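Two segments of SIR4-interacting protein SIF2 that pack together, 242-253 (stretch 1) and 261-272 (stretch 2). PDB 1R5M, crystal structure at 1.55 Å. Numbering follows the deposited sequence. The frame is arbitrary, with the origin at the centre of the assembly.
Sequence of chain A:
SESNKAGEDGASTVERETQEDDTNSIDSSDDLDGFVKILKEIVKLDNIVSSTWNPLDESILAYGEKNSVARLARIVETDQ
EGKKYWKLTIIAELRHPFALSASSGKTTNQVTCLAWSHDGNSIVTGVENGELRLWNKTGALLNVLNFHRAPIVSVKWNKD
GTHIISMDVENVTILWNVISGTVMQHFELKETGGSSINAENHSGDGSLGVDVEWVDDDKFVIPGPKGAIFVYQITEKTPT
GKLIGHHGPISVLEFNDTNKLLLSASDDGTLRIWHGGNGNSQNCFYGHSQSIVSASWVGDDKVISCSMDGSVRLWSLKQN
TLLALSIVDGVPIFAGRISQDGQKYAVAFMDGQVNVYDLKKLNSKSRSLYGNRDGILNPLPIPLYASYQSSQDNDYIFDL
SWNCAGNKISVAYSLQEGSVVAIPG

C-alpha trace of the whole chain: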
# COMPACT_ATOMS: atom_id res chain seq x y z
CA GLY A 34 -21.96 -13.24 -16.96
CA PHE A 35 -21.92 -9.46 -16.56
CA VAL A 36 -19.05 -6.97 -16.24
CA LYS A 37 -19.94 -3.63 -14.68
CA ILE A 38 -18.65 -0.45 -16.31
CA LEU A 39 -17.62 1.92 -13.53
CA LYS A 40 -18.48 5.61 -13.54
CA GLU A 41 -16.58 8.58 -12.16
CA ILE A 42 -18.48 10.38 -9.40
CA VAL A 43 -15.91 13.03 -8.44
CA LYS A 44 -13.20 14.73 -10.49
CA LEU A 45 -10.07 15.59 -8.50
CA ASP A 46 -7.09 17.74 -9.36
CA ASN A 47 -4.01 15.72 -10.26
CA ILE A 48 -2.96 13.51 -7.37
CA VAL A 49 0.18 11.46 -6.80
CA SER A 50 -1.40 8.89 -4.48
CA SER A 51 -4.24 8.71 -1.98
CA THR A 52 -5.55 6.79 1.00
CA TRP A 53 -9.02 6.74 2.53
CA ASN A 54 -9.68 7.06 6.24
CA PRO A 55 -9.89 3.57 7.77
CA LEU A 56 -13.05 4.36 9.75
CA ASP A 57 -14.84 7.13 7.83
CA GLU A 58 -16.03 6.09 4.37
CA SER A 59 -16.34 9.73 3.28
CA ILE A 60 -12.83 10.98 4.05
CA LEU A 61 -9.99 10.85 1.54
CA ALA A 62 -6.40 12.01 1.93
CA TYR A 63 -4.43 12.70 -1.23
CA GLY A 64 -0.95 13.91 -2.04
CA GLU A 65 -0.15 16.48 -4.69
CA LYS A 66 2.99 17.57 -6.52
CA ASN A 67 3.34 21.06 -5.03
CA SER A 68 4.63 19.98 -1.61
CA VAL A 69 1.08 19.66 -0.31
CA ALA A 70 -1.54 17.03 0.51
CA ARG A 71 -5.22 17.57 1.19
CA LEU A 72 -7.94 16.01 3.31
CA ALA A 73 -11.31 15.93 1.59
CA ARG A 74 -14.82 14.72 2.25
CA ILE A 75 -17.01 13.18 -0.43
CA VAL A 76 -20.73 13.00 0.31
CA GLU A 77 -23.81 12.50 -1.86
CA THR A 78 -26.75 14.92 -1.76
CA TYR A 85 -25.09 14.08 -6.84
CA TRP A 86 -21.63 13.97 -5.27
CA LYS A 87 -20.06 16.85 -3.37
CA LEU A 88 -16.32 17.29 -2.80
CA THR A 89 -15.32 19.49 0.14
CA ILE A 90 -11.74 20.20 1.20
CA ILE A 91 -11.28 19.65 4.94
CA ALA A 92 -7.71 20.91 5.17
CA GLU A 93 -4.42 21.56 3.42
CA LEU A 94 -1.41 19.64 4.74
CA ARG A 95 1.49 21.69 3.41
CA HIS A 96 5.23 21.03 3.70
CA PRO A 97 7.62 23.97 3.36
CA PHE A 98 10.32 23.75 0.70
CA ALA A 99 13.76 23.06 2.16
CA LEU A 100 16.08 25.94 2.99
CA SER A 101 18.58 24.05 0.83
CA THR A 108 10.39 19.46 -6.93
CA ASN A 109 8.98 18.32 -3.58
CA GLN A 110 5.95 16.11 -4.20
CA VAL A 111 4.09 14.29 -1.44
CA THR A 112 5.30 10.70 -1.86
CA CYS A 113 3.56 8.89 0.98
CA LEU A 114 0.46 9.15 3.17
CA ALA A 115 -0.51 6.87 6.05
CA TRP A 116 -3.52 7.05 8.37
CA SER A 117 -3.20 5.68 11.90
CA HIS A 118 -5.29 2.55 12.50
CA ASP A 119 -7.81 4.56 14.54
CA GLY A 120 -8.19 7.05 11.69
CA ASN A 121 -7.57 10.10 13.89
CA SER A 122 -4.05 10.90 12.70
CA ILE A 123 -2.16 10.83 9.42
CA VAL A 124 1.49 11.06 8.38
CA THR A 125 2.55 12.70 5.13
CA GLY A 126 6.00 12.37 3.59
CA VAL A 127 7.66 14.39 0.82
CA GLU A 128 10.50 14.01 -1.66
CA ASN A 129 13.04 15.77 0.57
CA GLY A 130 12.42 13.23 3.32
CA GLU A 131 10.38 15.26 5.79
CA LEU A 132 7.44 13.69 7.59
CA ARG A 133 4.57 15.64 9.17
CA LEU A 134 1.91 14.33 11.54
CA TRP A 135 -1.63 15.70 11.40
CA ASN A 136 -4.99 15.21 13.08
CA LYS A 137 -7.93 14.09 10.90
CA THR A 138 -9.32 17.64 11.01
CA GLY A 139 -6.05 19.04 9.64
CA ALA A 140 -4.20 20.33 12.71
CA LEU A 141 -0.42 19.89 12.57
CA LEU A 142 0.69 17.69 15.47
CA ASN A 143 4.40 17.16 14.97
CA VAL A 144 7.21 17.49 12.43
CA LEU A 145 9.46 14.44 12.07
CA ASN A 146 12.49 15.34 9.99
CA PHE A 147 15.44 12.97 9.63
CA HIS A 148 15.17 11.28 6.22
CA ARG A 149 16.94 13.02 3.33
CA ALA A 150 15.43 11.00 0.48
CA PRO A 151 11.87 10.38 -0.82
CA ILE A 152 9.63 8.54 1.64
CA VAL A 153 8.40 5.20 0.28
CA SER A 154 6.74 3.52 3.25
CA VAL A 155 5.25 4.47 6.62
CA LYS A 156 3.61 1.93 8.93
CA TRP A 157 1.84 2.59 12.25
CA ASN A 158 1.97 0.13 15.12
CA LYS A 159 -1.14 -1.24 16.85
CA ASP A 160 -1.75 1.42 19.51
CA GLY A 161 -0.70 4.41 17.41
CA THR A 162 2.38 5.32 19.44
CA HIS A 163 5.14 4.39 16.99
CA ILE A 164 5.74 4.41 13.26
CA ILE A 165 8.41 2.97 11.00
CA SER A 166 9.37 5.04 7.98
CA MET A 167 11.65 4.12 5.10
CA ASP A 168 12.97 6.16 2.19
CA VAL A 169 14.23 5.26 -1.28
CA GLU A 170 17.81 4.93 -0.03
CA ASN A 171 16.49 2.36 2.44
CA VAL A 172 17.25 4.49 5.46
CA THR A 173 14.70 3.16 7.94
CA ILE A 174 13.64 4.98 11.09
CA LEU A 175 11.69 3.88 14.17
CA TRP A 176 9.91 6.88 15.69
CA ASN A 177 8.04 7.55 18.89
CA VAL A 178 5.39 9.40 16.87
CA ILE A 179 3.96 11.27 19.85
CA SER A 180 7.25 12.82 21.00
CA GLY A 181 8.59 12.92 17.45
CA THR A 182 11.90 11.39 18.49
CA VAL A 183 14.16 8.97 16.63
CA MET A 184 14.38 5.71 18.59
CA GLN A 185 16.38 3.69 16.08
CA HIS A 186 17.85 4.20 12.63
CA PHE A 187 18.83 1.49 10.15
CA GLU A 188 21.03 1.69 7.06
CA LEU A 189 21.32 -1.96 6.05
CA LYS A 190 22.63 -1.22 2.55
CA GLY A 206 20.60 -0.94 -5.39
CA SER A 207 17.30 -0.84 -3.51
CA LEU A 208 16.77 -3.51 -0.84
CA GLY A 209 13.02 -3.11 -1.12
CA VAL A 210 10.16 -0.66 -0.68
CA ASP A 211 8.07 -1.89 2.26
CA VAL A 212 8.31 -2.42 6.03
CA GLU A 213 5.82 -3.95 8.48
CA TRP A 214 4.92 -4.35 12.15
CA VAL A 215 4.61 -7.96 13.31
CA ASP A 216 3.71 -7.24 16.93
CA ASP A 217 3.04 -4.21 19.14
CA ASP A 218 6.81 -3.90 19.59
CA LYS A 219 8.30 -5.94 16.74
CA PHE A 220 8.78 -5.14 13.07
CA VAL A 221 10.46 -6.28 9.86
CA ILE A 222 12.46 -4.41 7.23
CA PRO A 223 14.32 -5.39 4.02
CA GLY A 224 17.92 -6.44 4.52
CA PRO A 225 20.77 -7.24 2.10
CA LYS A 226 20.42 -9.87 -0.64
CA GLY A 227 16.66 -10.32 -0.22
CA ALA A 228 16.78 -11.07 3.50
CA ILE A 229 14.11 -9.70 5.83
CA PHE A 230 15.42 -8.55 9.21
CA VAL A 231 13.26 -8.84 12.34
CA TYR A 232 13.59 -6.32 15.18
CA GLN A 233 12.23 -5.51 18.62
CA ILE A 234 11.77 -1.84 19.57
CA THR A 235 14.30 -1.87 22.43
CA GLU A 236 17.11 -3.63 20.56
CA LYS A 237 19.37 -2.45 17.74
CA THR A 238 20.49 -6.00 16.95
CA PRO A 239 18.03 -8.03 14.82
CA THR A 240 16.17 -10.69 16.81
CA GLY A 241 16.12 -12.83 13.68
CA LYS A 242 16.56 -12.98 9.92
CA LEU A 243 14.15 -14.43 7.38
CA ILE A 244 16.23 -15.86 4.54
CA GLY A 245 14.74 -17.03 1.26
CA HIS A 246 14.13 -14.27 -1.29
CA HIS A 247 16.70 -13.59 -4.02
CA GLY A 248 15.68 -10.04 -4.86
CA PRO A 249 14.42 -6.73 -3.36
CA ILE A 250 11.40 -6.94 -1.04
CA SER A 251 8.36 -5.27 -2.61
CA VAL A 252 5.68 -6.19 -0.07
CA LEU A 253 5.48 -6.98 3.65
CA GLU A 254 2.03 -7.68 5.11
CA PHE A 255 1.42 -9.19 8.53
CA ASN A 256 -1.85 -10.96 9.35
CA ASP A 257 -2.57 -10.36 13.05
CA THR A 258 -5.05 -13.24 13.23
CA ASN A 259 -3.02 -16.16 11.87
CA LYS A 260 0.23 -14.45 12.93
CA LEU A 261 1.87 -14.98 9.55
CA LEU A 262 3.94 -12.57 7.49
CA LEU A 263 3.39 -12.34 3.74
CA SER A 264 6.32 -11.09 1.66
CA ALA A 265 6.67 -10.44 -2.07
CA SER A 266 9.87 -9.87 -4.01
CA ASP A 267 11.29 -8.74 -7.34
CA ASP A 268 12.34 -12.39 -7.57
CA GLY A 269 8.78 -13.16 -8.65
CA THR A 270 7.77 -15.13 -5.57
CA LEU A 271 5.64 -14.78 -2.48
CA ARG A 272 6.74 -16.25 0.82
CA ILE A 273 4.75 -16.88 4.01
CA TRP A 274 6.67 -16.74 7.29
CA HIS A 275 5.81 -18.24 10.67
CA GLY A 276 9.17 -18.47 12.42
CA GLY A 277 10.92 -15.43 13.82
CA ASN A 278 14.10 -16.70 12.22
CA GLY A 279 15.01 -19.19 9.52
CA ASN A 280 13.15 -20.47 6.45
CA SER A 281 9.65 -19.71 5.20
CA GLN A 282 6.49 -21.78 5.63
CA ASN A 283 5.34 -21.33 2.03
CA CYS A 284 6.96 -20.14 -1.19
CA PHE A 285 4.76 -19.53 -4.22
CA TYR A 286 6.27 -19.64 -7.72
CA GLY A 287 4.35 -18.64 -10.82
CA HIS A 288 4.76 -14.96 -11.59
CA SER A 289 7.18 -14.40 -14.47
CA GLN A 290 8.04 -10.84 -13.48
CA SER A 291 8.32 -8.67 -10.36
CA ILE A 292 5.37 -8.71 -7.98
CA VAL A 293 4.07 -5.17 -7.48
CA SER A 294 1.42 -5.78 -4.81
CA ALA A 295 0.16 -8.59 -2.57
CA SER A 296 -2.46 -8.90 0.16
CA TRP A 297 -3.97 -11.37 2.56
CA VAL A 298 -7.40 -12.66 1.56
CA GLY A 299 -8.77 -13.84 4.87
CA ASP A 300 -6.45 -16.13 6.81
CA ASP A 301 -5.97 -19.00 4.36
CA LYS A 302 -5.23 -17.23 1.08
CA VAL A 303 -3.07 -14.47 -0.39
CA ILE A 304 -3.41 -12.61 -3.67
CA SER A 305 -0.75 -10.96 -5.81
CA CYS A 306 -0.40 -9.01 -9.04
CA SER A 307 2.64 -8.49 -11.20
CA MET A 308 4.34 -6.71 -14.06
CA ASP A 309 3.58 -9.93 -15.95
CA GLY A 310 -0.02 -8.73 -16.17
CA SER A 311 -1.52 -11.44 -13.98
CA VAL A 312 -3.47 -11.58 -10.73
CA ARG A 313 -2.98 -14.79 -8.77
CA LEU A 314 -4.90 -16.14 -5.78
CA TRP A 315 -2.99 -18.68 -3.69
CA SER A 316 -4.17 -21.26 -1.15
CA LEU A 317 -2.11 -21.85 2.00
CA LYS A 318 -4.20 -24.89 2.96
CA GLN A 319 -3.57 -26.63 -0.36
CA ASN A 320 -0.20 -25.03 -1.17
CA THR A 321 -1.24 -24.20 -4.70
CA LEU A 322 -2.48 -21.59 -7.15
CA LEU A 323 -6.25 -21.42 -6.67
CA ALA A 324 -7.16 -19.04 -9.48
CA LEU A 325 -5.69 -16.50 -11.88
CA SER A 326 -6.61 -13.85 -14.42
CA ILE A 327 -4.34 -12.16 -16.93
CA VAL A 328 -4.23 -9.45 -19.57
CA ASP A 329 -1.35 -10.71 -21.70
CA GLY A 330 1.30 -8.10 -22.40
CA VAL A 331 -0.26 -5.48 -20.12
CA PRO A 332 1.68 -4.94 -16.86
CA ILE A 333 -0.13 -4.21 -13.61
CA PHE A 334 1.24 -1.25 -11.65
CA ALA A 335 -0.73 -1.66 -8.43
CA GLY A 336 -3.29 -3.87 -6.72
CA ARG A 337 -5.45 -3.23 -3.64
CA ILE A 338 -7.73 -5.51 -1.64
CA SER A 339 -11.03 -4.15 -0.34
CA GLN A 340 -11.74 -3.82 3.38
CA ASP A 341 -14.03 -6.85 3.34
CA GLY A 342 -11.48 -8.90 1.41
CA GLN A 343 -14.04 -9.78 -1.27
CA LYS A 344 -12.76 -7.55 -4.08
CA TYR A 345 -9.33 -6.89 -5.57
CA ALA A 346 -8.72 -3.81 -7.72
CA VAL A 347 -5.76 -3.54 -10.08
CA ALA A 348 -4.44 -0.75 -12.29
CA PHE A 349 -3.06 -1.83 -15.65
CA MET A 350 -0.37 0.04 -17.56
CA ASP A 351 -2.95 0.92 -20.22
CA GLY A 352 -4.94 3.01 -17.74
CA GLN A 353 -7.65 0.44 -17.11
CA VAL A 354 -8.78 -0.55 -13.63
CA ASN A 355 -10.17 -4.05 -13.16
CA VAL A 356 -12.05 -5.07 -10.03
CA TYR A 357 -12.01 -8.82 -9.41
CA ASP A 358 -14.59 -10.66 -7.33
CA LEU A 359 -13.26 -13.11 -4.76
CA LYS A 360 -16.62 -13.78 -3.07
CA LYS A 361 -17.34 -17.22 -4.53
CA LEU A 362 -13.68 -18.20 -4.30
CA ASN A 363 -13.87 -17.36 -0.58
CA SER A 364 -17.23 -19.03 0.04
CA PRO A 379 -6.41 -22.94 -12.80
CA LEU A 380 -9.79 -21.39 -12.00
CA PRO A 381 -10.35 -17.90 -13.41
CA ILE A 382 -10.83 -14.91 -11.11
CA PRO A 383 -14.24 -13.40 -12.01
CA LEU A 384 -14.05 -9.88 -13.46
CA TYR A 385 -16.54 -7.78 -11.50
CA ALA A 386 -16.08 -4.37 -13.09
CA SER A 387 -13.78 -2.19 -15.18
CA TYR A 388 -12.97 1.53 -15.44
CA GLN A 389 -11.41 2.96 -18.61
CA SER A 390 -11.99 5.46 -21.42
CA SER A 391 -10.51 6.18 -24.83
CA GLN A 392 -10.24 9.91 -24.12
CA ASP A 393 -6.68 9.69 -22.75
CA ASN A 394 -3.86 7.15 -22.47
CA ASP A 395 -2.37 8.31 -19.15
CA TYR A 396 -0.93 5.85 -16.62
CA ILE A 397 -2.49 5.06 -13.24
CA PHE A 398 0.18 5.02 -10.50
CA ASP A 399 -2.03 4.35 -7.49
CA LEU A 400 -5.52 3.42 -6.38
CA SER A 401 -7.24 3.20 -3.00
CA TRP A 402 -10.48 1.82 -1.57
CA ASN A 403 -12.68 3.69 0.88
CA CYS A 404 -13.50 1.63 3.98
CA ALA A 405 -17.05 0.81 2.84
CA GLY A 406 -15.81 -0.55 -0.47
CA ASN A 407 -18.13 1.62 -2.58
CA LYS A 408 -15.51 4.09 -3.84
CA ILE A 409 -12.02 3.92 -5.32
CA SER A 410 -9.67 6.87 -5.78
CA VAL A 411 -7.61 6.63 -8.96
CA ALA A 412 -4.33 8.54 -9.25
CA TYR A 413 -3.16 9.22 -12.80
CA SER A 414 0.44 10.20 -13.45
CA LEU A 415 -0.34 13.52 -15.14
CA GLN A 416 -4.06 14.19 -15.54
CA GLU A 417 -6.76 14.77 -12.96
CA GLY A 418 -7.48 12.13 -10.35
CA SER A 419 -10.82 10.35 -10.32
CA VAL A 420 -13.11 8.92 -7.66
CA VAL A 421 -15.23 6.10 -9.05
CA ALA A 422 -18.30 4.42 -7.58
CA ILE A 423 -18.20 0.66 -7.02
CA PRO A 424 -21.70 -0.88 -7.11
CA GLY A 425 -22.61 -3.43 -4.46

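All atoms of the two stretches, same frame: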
# COMPACT_ATOMS: atom_id res chain seq x y z
N LYS A 242 16.45 -13.30 11.33
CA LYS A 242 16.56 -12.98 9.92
C LYS A 242 15.81 -14.03 9.11
O LYS A 242 16.00 -15.23 9.29
CB LYS A 242 18.04 -12.93 9.50
CG LYS A 242 18.84 -11.86 10.23
CD LYS A 242 20.28 -11.81 9.77
CE LYS A 242 21.06 -10.75 10.54
NZ LYS A 242 22.48 -10.67 10.10
N LEU A 243 14.94 -13.55 8.23
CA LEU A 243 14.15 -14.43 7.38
C LEU A 243 14.86 -14.50 6.03
O LEU A 243 14.86 -13.55 5.26
CB LEU A 243 12.74 -13.85 7.22
CG LEU A 243 12.08 -13.47 8.56
CD1 LEU A 243 10.68 -12.93 8.32
CD2 LEU A 243 12.03 -14.69 9.48
N ILE A 244 15.48 -15.65 5.77
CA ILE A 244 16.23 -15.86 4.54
C ILE A 244 15.48 -16.73 3.54
O ILE A 244 14.96 -17.78 3.89
CB ILE A 244 17.59 -16.53 4.84
CG1 ILE A 244 18.36 -15.71 5.88
CG2 ILE A 244 18.41 -16.66 3.56
CD1 ILE A 244 18.67 -14.29 5.45
N GLY A 245 15.43 -16.27 2.29
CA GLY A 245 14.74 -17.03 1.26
C GLY A 245 14.65 -16.31 -0.08
O GLY A 245 14.92 -16.89 -1.12
N HIS A 246 14.25 -15.04 -0.06
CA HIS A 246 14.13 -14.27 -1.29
C HIS A 246 15.48 -13.99 -1.95
O HIS A 246 16.51 -13.91 -1.27
CB HIS A 246 13.41 -12.95 -1.03
CG HIS A 246 11.93 -13.10 -0.83
ND1 HIS A 246 11.10 -13.61 -1.81
CD2 HIS A 246 11.14 -12.80 0.22
CE1 HIS A 246 9.85 -13.60 -1.37
NE2 HIS A 246 9.85 -13.12 -0.14
N HIS A 247 15.47 -13.85 -3.27
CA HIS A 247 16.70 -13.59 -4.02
C HIS A 247 16.68 -12.22 -4.70
O HIS A 247 17.48 -11.95 -5.59
CB HIS A 247 16.91 -14.66 -5.10
CG HIS A 247 16.84 -16.07 -4.58
ND1 HIS A 247 15.66 -16.65 -4.18
CD2 HIS A 247 17.80 -17.00 -4.41
CE1 HIS A 247 15.90 -17.89 -3.77
NE2 HIS A 247 17.19 -18.12 -3.90
N GLY A 248 15.76 -11.36 -4.27
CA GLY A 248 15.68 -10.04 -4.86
C GLY A 248 15.04 -9.06 -3.89
O GLY A 248 14.58 -9.46 -2.83
N PRO A 249 15.01 -7.76 -4.23
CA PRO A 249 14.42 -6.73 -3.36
C PRO A 249 13.02 -7.10 -2.87
O PRO A 249 12.24 -7.74 -3.58
CB PRO A 249 14.43 -5.49 -4.24
CG PRO A 249 15.69 -5.68 -5.04
CD PRO A 249 15.60 -7.14 -5.44
N ILE A 250 12.70 -6.66 -1.66
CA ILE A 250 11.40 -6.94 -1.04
C ILE A 250 10.42 -5.84 -1.42
O ILE A 250 10.60 -4.67 -1.07
CB ILE A 250 11.54 -7.01 0.49
CG1 ILE A 250 12.60 -8.05 0.87
CG2 ILE A 250 10.20 -7.35 1.12
CD1 ILE A 250 12.30 -9.46 0.36
N SER A 251 9.36 -6.22 -2.14
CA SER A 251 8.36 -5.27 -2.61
C SER A 251 7.12 -5.15 -1.72
O SER A 251 6.43 -4.14 -1.75
CB SER A 251 7.92 -5.65 -4.02
OG SER A 251 7.40 -6.98 -4.04
N VAL A 252 6.85 -6.19 -0.93
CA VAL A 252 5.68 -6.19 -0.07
C VAL A 252 5.92 -6.93 1.24
O VAL A 252 6.55 -7.98 1.26
CB VAL A 252 4.48 -6.92 -0.75
CG1 VAL A 252 3.24 -6.84 0.14
CG2 VAL A 252 4.21 -6.32 -2.13
N LEU A 253 5.41 -6.36 2.33
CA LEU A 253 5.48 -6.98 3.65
C LEU A 253 4.13 -6.70 4.30
O LEU A 253 3.80 -5.55 4.59
CB LEU A 253 6.63 -6.39 4.48
CG LEU A 253 8.03 -6.84 4.04
CD1 LEU A 253 9.07 -6.02 4.77
CD2 LEU A 253 8.22 -8.33 4.32
N LEU A 261 0.94 -14.68 10.62
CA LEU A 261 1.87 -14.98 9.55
C LEU A 261 2.22 -13.73 8.77
O LEU A 261 1.40 -12.82 8.62
CB LEU A 261 1.26 -16.00 8.59
CG LEU A 261 0.92 -17.38 9.16
CD1 LEU A 261 0.24 -18.22 8.08
CD2 LEU A 261 2.18 -18.07 9.65
N LEU A 262 3.46 -13.69 8.28
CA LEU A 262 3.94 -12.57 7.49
C LEU A 262 3.97 -12.97 6.02
O LEU A 262 4.49 -14.03 5.67
CB LEU A 262 5.36 -12.19 7.91
CG LEU A 262 6.04 -11.12 7.04
CD1 LEU A 262 5.35 -9.77 7.25
CD2 LEU A 262 7.52 -11.03 7.39
N LEU A 263 3.39 -12.12 5.17
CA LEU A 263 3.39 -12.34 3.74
C LEU A 263 4.44 -11.40 3.15
O LEU A 263 4.46 -10.21 3.48
CB LEU A 263 2.02 -12.00 3.14
CG LEU A 263 1.99 -11.72 1.63
CD1 LEU A 263 2.27 -12.99 0.84
CD2 LEU A 263 0.63 -11.15 1.25
N SER A 264 5.32 -11.93 2.31
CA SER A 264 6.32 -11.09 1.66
C SER A 264 6.29 -11.34 0.16
O SER A 264 5.93 -12.43 -0.29
CB SER A 264 7.73 -11.38 2.21
OG SER A 264 8.13 -12.71 1.94
N ALA A 265 6.61 -10.31 -0.62
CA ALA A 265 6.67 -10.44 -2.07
C ALA A 265 8.01 -9.85 -2.47
O ALA A 265 8.54 -8.97 -1.79
CB ALA A 265 5.53 -9.66 -2.73
N SER A 266 8.56 -10.34 -3.58
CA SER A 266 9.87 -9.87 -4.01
C SER A 266 9.98 -9.69 -5.52
O SER A 266 9.16 -10.18 -6.29
CB SER A 266 10.92 -10.88 -3.55
OG SER A 266 12.19 -10.63 -4.14
N ASP A 267 11.02 -8.96 -5.92
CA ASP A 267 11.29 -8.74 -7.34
C ASP A 267 11.63 -10.09 -7.94
O ASP A 267 11.59 -10.26 -9.16
CB ASP A 267 12.47 -7.79 -7.54
CG ASP A 267 12.13 -6.34 -7.27
OD1 ASP A 267 10.97 -6.05 -6.91
OD2 ASP A 267 13.03 -5.49 -7.41
N ASP A 268 11.97 -11.06 -7.09
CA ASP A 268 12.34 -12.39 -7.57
C ASP A 268 11.14 -13.18 -8.11
O ASP A 268 11.28 -14.33 -8.51
CB ASP A 268 13.09 -13.21 -6.50
CG ASP A 268 12.22 -13.65 -5.32
OD1 ASP A 268 10.98 -13.57 -5.39
OD2 ASP A 268 12.80 -14.12 -4.32
N GLY A 269 9.98 -12.53 -8.13
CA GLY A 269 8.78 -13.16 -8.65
C GLY A 269 8.06 -14.16 -7.76
O GLY A 269 7.19 -14.88 -8.23
N THR A 270 8.42 -14.19 -6.48
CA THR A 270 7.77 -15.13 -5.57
C THR A 270 7.16 -14.46 -4.35
O THR A 270 7.50 -13.33 -4.00
CB THR A 270 8.75 -16.18 -5.03
OG1 THR A 270 9.68 -15.55 -4.13
CG2 THR A 270 9.52 -16.85 -6.16
N LEU A 271 6.26 -15.20 -3.72
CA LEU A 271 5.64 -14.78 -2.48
C LEU A 271 6.12 -15.79 -1.46
O LEU A 271 6.28 -16.97 -1.78
CB LEU A 271 4.12 -14.89 -2.53
CG LEU A 271 3.32 -14.01 -3.48
CD1 LEU A 271 1.84 -14.27 -3.22
CD2 LEU A 271 3.66 -12.55 -3.25
N ARG A 272 6.36 -15.34 -0.24
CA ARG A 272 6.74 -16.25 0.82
C ARG A 272 5.85 -15.95 2.03
O ARG A 272 5.40 -14.82 2.22
CB ARG A 272 8.23 -16.11 1.17
CG ARG A 272 9.14 -16.88 0.21
CD ARG A 272 10.62 -16.72 0.56
NE ARG A 272 11.50 -17.37 -0.42
CZ ARG A 272 11.90 -18.64 -0.36
NH1 ARG A 272 11.50 -19.42 0.63
NH2 ARG A 272 12.70 -19.12 -1.30

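The two stretches bury 849 Å² between them, joined by a short antiparallel sheet and by a polar cluster around His 246 that packs beside Ser 264 and Ser 266 of that sheet. Strand 250-253 runs at 160° to strand 261-266, their axes approaching to 4.5 Å. Ser 251 N donates to Ala 265 O (2.9 Å), and Ala 265 N donates to Val 252 O (3.0 Å). A beta bulge shifts the register by one residue between Ile 250 and Val 252, so that Ala 265 O also receives a weak hydrogen bond from Val 252 N (3.4 Å). Short CA-H...O contacts supplement these bonds, including Ser 264 CA to Val 252 O (3.1 Å) and Leu 253 CA to Leu 263 O (3.4 Å). Beyond the strand, Asp 267 N donates to Pro 249 O (2.9 Å), tying the type I turn from Ser 266 to Gly 269 to stretch 1. Gly 269 adopts a positive phi of 79°, which favours glycine.

The side-chain polar network centres on the buried imidazole of His 246, whose two nitrogens both engage stretch 2. His 246 ND1 donates to Asp 268 OD2 (3.1 Å), while His 246 NE2 shares a hydrogen bond with Ser 264 OG (2.7 Å). The same Asp 268 OD2 accepts from the backbone His 247 N (2.9 Å), so one carboxylate oxygen holds two consecutive residues. The other oxygen, Asp 268 OD1, accepts from Thr 270 N (2.9 Å) and Thr 270 OG1 (2.7 Å), which steadies the carboxylate from within its own stretch.

With its polar partners at the edge, the His 246 ring leaves both faces free for carbon. Ser 266 CB lies over one face, 3.6 Å from the centroid of the His 246 ring, and Arg 272 CD over the opposite face, 3.7 Å from that centroid. The extended aliphatic part of Arg 272 suits this position, and its guanidinium reaches on to lie with one face against Gly 245 C. A side chain at Gly 245 would not fit here: an ideal CB would sit 2.8 Å from Arg 272 NE.

Apolar contacts complete the packing. On one face of the sheet, Val 252 CB meets Ala 265 CB at 3.5 Å, a close approach in which the small alanine side chain accommodates the branched valine. On the other, Leu 253 CD2 packs 3.7 Å from Ser 264 CB and 4.1 Å from Leu 262 CD2. Leu 262 CD2 also meets Leu 243 CD1 at 3.8 Å, joining both strands of stretch 1 through a single buried leucine. Gly 248 N, by contrast, is buried without a hydrogen-bonding partner.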